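Local atomic coordinates of malonyl CoA reductase (malonate semialdehyde-forming) (Sulfolobus tokodaii, PDB entry 2EP5), a protein that probably reduces malonyl-CoA to malonate semialdehyde with NADPH, as a member of the aspartate-semialdehyde dehydrogenase family. Residues Val16-Val21 with Lys44-Ala49; Ser157-Pro162 with Leu322-Asp327. All coordinates share one frame; numbering follows the deposited sequence.

In the fold
From the N terminus, strand 5-10 runs into helix 15-24, strand 30-36 follows, and the chain then reaches the short helical turn 46-49. Contact 1 sets that turn against the helix, closing a loop of 22 residues within the Rossmann-type NAD-binding domain. Contact 2 opens only after contact 1 has closed, so the two stand in series and neither nest nor cross. It spans a much longer loop of 159 residues, bringing the end of helix 151-160 onto strand 319-326 in the mixed sheet of the dimerisation domain. The two centres lie about 30 Å apart, on opposite sides of the chain's centre, with nearest atoms about 5 Å apart and no touch.

Contact 1. Residues Val16-Val21 with Lys44-Ala49; sequences VGQKMV and KKYKDA
The phenol oxygen of Tyr46, lodged between Gln18 and Val21, is hydrogen-bonded to the backbone O of Ser12, so the one polar atom that this ring carries into the core is satisfied there. Ser12 belongs to the glycine-rich turn between strand 5-10 and helix 15-24, the GxxGxxG dinucleotide-binding motif of a Rossmann fold, whose last glycine is Gly17. Across the contact itself there is no hydrogen bond; the meeting is one of carbon against the end of a tyrosine.

Tyr46 springs from a short, weakly bonded helical turn, with CG anti to the backbone N (chi1 -176°), and its ring bridges a backbone gap that is still 10.3 Å between the CA atoms of Val21 and Tyr46. The Val21 and Tyr46 side chains come from opposite directions. The CG2 methyl of Val21, which lies beside its own backbone N, approaches the ring obliquely and stands 4.0 Å from Tyr46 CZ. The same CG2 is 3.8 Å from Tyr46 OH. Gln18, one turn earlier on the helix, adds its aliphatic part: CG lies 3.7 Å from Tyr46 OH, the side chain packs on Val50, Trp52 and Ile53, and the amide plane is 89° from that of the ring.

Gly17 brings only its backbone to this side; its CA is 5.9 Å from Tyr46 OH. Val62 and Leu9 pack on Val21 as well, tying the tyrosine's surroundings to helix 60-63 and the central parallel sheet. On either side of Tyr46 in sequence, Lys45 and Lys47 both form salt bridges with Asp64 OD1. In helix 15-24, Val21 N is bonded to Gly17 O at 2.9 Å.

Contact 2. Residues Ser157-Pro162 with Leu322-Asp327; sequences SMPIKP and LVVLGD
The puckered ring of Pro159 is the only ring in this contact, and no planar side chain takes part. It meets two residues of strand 319-326 with CB, CG and CD, the three ring carbons outside the backbone. Leu322 CD1 sits beside the CB-CG bond, 4.4 Å from Pro159 CB. Val324 CG2 sits beside the CG-CD bond, 4.3 Å from Pro159 CD. Pro159 CG lies 4.4 Å from Leu322 CD1 and equally far from Val324 CG2, so it touches both. The distances are those of loose apolar packing, and no hydrogen bond crosses between the segments.

Val324 holds CG2 anti to its backbone N, which extends this methyl at the proline. On the helix, Pro159 N has no bond to the preceding turn and the helix kinks there. Met158 starts toward the strand, but its end leads away; the side chain packs on Pro284, Ile124 and Val308.

Ile248 of strand 244-251 packs on Pro159, Leu322 and Val324 alike, adding to the apolar layer. Val323 points from the other face of the strand and packs on Pro199 of the second subunit. The helix on which Pro159 sits begins at Cys151, the predicted acyl-thioester nucleophile, and the side chain of Val324 is about 8 Å from that of His244, the predicted proton acceptor. A helix laid on one face of a mixed sheet, with the other face turned to a partner subunit, is the build of the dimerisation domain in aspartate-semialdehyde dehydrogenases.

Contact 1. Residues Val16-Val21 with Lys44-Ala49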
# COMPACT_ATOMS: atom_id res chain seq x y z
N VAL A 16 -10.15 16.14 11.74
CA VAL A 16 -11.38 16.14 12.52
C VAL A 16 -12.13 17.45 12.30
O VAL A 16 -13.36 17.47 12.21
CB VAL A 16 -11.10 15.95 14.03
CG1 VAL A 16 -12.36 16.27 14.84
CG2 VAL A 16 -10.64 14.52 14.29
N GLY A 17 -11.37 18.53 12.18
CA GLY A 17 -11.97 19.83 11.93
C GLY A 17 -12.73 19.88 10.62
O GLY A 17 -13.86 20.36 10.56
N GLN A 18 -12.11 19.37 9.55
CA GLN A 18 -12.76 19.39 8.24
C GLN A 18 -14.00 18.51 8.25
O GLN A 18 -15.00 18.86 7.64
CB GLN A 18 -11.77 18.95 7.15
CG GLN A 18 -10.54 19.86 7.06
CD GLN A 18 -9.65 19.55 5.87
OE1 GLN A 18 -8.47 19.90 5.85
NE2 GLN A 18 -10.22 18.89 4.87
N LYS A 19 -13.95 17.38 8.96
CA LYS A 19 -15.11 16.51 9.06
C LYS A 19 -16.27 17.28 9.69
O LYS A 19 -17.40 17.25 9.21
CB LYS A 19 -14.81 15.29 9.94
CG LYS A 19 -14.42 14.04 9.18
CD LYS A 19 -15.60 13.45 8.41
CE LYS A 19 -15.10 12.40 7.43
NZ LYS A 19 -16.21 11.78 6.65
N MET A 20 -15.98 17.97 10.79
CA MET A 20 -16.99 18.74 11.49
C MET A 20 -17.54 19.86 10.62
O MET A 20 -18.75 20.09 10.58
CB MET A 20 -16.42 19.29 12.80
CG MET A 20 -16.05 18.20 13.79
SD MET A 20 -15.31 18.81 15.30
CE MET A 20 -16.77 19.26 16.24
N VAL A 21 -16.66 20.57 9.94
CA VAL A 21 -17.08 21.65 9.07
C VAL A 21 -18.07 21.09 8.05
O VAL A 21 -19.10 21.70 7.77
CB VAL A 21 -15.89 22.29 8.33
CG1 VAL A 21 -16.37 23.14 7.16
CG2 VAL A 21 -15.10 23.16 9.29
N LYS A 44 -7.82 35.53 7.24
CA LYS A 44 -8.02 34.96 5.91
C LYS A 44 -9.30 34.14 5.91
O LYS A 44 -9.78 33.72 6.96
CB LYS A 44 -6.85 34.05 5.53
CG LYS A 44 -5.46 34.69 5.58
CD LYS A 44 -5.29 35.78 4.54
CE LYS A 44 -3.81 36.16 4.40
NZ LYS A 44 -3.55 37.25 3.42
N LYS A 45 -9.86 33.92 4.72
CA LYS A 45 -11.08 33.13 4.59
C LYS A 45 -10.71 31.66 4.78
O LYS A 45 -9.59 31.26 4.50
CB LYS A 45 -11.72 33.32 3.21
CG LYS A 45 -12.42 34.66 3.02
CD LYS A 45 -12.98 34.79 1.62
CE LYS A 45 -13.87 36.02 1.49
NZ LYS A 45 -14.43 36.16 0.11
N TYR A 46 -11.66 30.88 5.27
CA TYR A 46 -11.43 29.46 5.50
C TYR A 46 -10.85 28.77 4.27
O TYR A 46 -9.91 27.97 4.38
CB TYR A 46 -12.73 28.77 5.91
CG TYR A 46 -12.56 27.32 6.27
CD1 TYR A 46 -11.88 26.94 7.44
CD2 TYR A 46 -13.04 26.31 5.44
CE1 TYR A 46 -11.69 25.59 7.76
CE2 TYR A 46 -12.85 24.96 5.75
CZ TYR A 46 -12.17 24.61 6.91
OH TYR A 46 -11.98 23.29 7.21
N LYS A 47 -11.39 29.08 3.09
CA LYS A 47 -10.91 28.46 1.86
C LYS A 47 -9.47 28.80 1.54
O LYS A 47 -8.79 28.05 0.85
CB LYS A 47 -11.80 28.86 0.68
CG LYS A 47 -11.64 30.31 0.26
CD LYS A 47 -12.67 30.67 -0.80
CE LYS A 47 -12.48 32.11 -1.27
NZ LYS A 47 -13.59 32.53 -2.18
N ASP A 48 -8.98 29.92 2.05
CA ASP A 48 -7.61 30.33 1.77
C ASP A 48 -6.62 29.84 2.80
O ASP A 48 -5.41 29.98 2.61
CB ASP A 48 -7.52 31.86 1.67
CG ASP A 48 -8.21 32.41 0.43
OD1 ASP A 48 -7.96 31.89 -0.68
OD2 ASP A 48 -9.00 33.37 0.55
N ALA A 49 -7.11 29.26 3.89
CA ALA A 49 -6.22 28.79 4.94
C ALA A 49 -6.17 27.28 5.05
O ALA A 49 -5.17 26.72 5.49
CB ALA A 49 -6.64 29.40 6.28

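Contact 2. Residues Ser157-Pro162 with Leu322-Asp327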
# COMPACT_ATOMS: atom_id res chain seq x y z
N SER A 157 -16.00 1.60 23.78
CA SER A 157 -17.05 1.70 24.79
C SER A 157 -18.43 1.26 24.33
O SER A 157 -19.24 0.81 25.14
CB SER A 157 -17.13 3.13 25.34
OG SER A 157 -17.56 4.06 24.35
N MET A 158 -18.70 1.39 23.03
CA MET A 158 -20.00 1.02 22.49
C MET A 158 -20.44 -0.41 22.84
O MET A 158 -21.51 -0.61 23.40
CB MET A 158 -20.03 1.21 20.97
CG MET A 158 -19.74 2.63 20.53
SD MET A 158 -20.97 3.79 21.15
CE MET A 158 -22.23 3.68 19.88
N PRO A 159 -19.62 -1.42 22.50
CA PRO A 159 -20.04 -2.79 22.82
C PRO A 159 -19.93 -3.15 24.30
O PRO A 159 -20.67 -4.00 24.79
CB PRO A 159 -19.12 -3.64 21.94
CG PRO A 159 -17.88 -2.85 21.92
CD PRO A 159 -18.36 -1.42 21.74
N ILE A 160 -19.02 -2.49 25.01
CA ILE A 160 -18.80 -2.75 26.42
C ILE A 160 -19.95 -2.31 27.33
O ILE A 160 -20.35 -3.05 28.23
CB ILE A 160 -17.49 -2.08 26.89
CG1 ILE A 160 -16.29 -2.81 26.27
CG2 ILE A 160 -17.38 -2.10 28.41
CD1 ILE A 160 -14.96 -2.17 26.58
N LYS A 161 -20.47 -1.10 27.11
CA LYS A 161 -21.57 -0.58 27.93
C LYS A 161 -22.73 -1.56 28.11
O LYS A 161 -23.07 -1.93 29.24
CB LYS A 161 -22.09 0.74 27.33
CG LYS A 161 -23.29 1.32 28.06
CD LYS A 161 -22.93 1.78 29.46
CE LYS A 161 -24.16 2.37 30.16
NZ LYS A 161 -23.81 2.99 31.47
N PRO A 162 -23.36 -1.99 27.01
CA PRO A 162 -24.47 -2.93 27.16
C PRO A 162 -24.05 -4.27 27.76
O PRO A 162 -24.90 -5.12 28.05
CB PRO A 162 -25.01 -3.06 25.74
CG PRO A 162 -23.81 -2.78 24.88
CD PRO A 162 -23.15 -1.63 25.59
N LEU A 322 -14.93 -10.65 20.78
CA LEU A 322 -15.67 -9.92 19.77
C LEU A 322 -14.76 -8.90 19.09
O LEU A 322 -13.78 -8.44 19.68
CB LEU A 322 -16.90 -9.23 20.38
CG LEU A 322 -16.76 -8.14 21.44
CD1 LEU A 322 -16.36 -6.82 20.78
CD2 LEU A 322 -18.09 -7.96 22.14
N VAL A 323 -15.08 -8.60 17.83
CA VAL A 323 -14.34 -7.63 17.03
C VAL A 323 -15.26 -6.47 16.69
O VAL A 323 -16.38 -6.65 16.19
CB VAL A 323 -13.82 -8.27 15.70
CG1 VAL A 323 -13.11 -7.21 14.86
CG2 VAL A 323 -12.87 -9.43 16.00
N VAL A 324 -14.80 -5.26 16.97
CA VAL A 324 -15.58 -4.06 16.71
C VAL A 324 -14.81 -3.11 15.81
O VAL A 324 -13.58 -3.04 15.85
CB VAL A 324 -15.94 -3.34 18.02
CG1 VAL A 324 -14.66 -2.90 18.73
CG2 VAL A 324 -16.84 -2.15 17.75
N LEU A 325 -15.54 -2.37 14.98
CA LEU A 325 -14.94 -1.43 14.06
C LEU A 325 -15.74 -0.15 14.08
O LEU A 325 -16.96 -0.18 14.22
CB LEU A 325 -14.93 -2.03 12.65
CG LEU A 325 -14.18 -1.38 11.47
CD1 LEU A 325 -15.16 -0.71 10.54
CD2 LEU A 325 -13.13 -0.40 11.98
N GLY A 326 -15.05 0.98 13.96
CA GLY A 326 -15.72 2.26 13.94
C GLY A 326 -14.91 3.31 13.20
O GLY A 326 -13.70 3.19 13.05
N ASP A 327 -15.59 4.34 12.70
CA ASP A 327 -14.93 5.43 11.99
C ASP A 327 -14.34 6.32 13.08
O ASP A 327 -15.08 6.96 13.83
CB ASP A 327 -15.96 6.21 11.17
CG ASP A 327 -15.33 7.27 10.28
OD1 ASP A 327 -14.33 7.88 10.68
OD2 ASP A 327 -15.87 7.49 9.17